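Signaling pathway modulator ZraP (Salmonella enterica subsp. enterica serovar Typhimurium, PDB 3LAY) modulates the Zra envelope stress response as a zinc-binding periplasmic protein with both regulatory and chaperone functions. Local coordinates at residues Asp81-Tyr84 with Thr85-Ala89. Residues are numbered along the deposited sequence; the frame is centred on the assembly and turned at random.
Sequences DDYY and TQTSA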
loop_
_atom_site.group_PDB
_atom_site.type_symbol
_atom_site.label_atom_id
_atom_site.label_comp_id
_atom_site.label_asym_id
_atom_site.label_seq_id
_atom_site.Cartn_x
_atom_site.Cartn_y
_atom_site.Cartn_z
ATOM N N ASP J 81 -6.329 28.965 -4.798
ATOM C CA ASP J 81 -5.289 29.545 -5.636
ATOM C C ASP J 81 -4.930 30.883 -5.072
ATOM O O ASP J 81 -3.755 31.240 -4.990
ATOM C CB ASP J 81 -5.736 29.729 -7.113
ATOM C CG ASP J 81 -5.908 28.397 -7.854
ATOM O OD1 ASP J 81 -5.428 27.356 -7.337
ATOM O OD2 ASP J 81 -6.529 28.377 -8.942
ATOM N N ASP J 82 -5.935 31.643 -4.685
ATOM C CA ASP J 82 -5.643 32.944 -4.165
ATOM C C ASP J 82 -4.738 32.807 -2.998
ATOM O O ASP J 82 -3.721 33.486 -2.920
ATOM C CB ASP J 82 -6.912 33.678 -3.833
ATOM C CG ASP J 82 -7.615 34.162 -5.076
ATOM O OD1 ASP J 82 -6.968 34.083 -6.162
ATOM O OD2 ASP J 82 -8.783 34.627 -4.961
ATOM N N TYR J 83 -5.089 31.878 -2.124
ATOM C CA TYR J 83 -4.309 31.606 -0.924
ATOM C C TYR J 83 -2.889 31.154 -1.266
ATOM O O TYR J 83 -1.922 31.624 -0.665
ATOM C CB TYR J 83 -5.029 30.588 -0.042
ATOM C CG TYR J 83 -4.116 29.932 0.940
ATOM C CD1 TYR J 83 -3.739 30.569 2.127
ATOM C CD2 TYR J 83 -3.611 28.649 0.691
ATOM C CE1 TYR J 83 -2.877 29.953 3.017
ATOM C CE2 TYR J 83 -2.771 28.046 1.561
ATOM C CZ TYR J 83 -2.402 28.688 2.723
ATOM O OH TYR J 83 -1.521 28.047 3.574
ATOM N N TYR J 84 -2.746 30.270 -2.243
ATOM C CA TYR J 84 -1.403 29.784 -2.600
ATOM C C TYR J 84 -0.547 30.917 -3.119
ATOM O O TYR J 84 0.587 31.105 -2.676
ATOM C CB TYR J 84 -1.405 28.580 -3.591
ATOM C CG TYR J 84 -1.822 27.290 -2.929
ATOM C CD1 TYR J 84 -1.165 26.817 -1.808
ATOM C CD2 TYR J 84 -2.861 26.536 -3.430
ATOM C CE1 TYR J 84 -1.583 25.636 -1.166
ATOM C CE2 TYR J 84 -3.281 25.362 -2.808
ATOM C CZ TYR J 84 -2.646 24.929 -1.688
ATOM O OH TYR J 84 -3.087 23.767 -1.109
ATOM N N THR J 85 -1.090 31.644 -4.067
ATOM C CA THR J 85 -0.441 32.785 -4.627
ATOM C C THR J 85 -0.022 33.814 -3.569
ATOM O O THR J 85 1.098 34.272 -3.586
ATOM C CB THR J 85 -1.415 33.437 -5.664
ATOM O OG1 THR J 85 -1.412 32.634 -6.848
ATOM C CG2 THR J 85 -1.038 34.909 -6.015
ATOM N N GLN J 86 -0.907 34.207 -2.659
ATOM C CA GLN J 86 -0.531 35.231 -1.685
ATOM C C GLN J 86 0.548 34.799 -0.686
ATOM O O GLN J 86 1.312 35.638 -0.226
ATOM C CB GLN J 86 -1.774 35.723 -0.915
ATOM C CG GLN J 86 -2.679 36.552 -1.793
ATOM C CD GLN J 86 -4.168 36.438 -1.465
ATOM O OE1 GLN J 86 -4.560 35.770 -0.496
ATOM N NE2 GLN J 86 -5.009 37.055 -2.310
ATOM N N THR J 87 0.604 33.513 -0.345
ATOM C CA THR J 87 1.503 33.019 0.693
ATOM C C THR J 87 2.758 32.384 0.152
ATOM O O THR J 87 3.646 31.947 0.864
ATOM C CB THR J 87 0.796 31.934 1.415
ATOM O OG1 THR J 87 0.418 30.930 0.464
ATOM C CG2 THR J 87 -0.462 32.503 2.085
ATOM N N SER J 88 2.776 32.273 -1.146
ATOM C CA SER J 88 3.863 31.750 -1.864
ATOM C C SER J 88 5.231 32.114 -1.268
ATOM O O SER J 88 5.988 31.245 -0.871
ATOM C CB SER J 88 3.733 32.300 -3.281
ATOM O OG SER J 88 4.724 31.799 -4.109
ATOM N N ALA J 89 5.591 33.382 -1.211
ATOM C CA ALA J 89 6.944 33.676 -0.716
ATOM C C ALA J 89 7.084 33.300 0.766
ATOM O O ALA J 89 8.172 32.971 1.236
ATOM C CB ALA J 89 7.319 35.121 -0.942
#
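Thr-87 grips the carbonyl of Tyr-83, one helical turn earlier, with both its backbone N-H and its hydroxyl. The main-chain bond, from Thr-87 N to Tyr-83 O, spans 3.2 Å, while Thr-87 OG1 gives its proton to Tyr-83 O at 2.7 Å; the two donors arrive from opposite faces of the carbonyl plane. With chi1 at 57°, OG1 sits between the backbone N and the carbonyl carbon and is directed back down the helix. This torsion, together with a Tyr-83 CG anti to its own N (chi1 161°), puts the oxygen 4.2 Å above the plane of the Tyr-83 ring, over its centre, and carries the methyl to the ring's CE1, with Thr-87 CG2 to Tyr-83 CE1 at 3.6 Å. Threonine suits the position because one branch donates while the other packs. OG1 also accepts from Arg-91 NE, and Arg-91 NH2 bonds the Tyr-84 carbonyl.

Tyr-83 and Thr-87 lie on the inner stripe of helix 70-106, which forms a helical hairpin with helix 112-142, within a subunit of a decameric alpha-helical barrel. Both residues pack on Leu-129 and Gln-132. Tyrosine suits this interface: its ring packs against the leucine, its pi electrons meet the Arg-136 cation, and its hydroxyl makes a weak hydrogen bond with Arg-133 NE.

The exposed side carries Asp-81, Asp-82, Thr-85 and Gln-86, whose polar ends suit the solvent. Thr-85 N bonds Asp-81 O at 2.8 Å, joined weakly by Thr-85 OG1 at 3.3 Å from Asp-81 O. Gln-86 N bonds Asp-82 O at 2.9 Å, and the Gln-86 chain, bent at chi2, lays its amide against that carbonyl without donating. Further along, Ser-88 N reaches Tyr-84 O at 2.9 Å, but with an N-H...O angle of 122° this bond is weak.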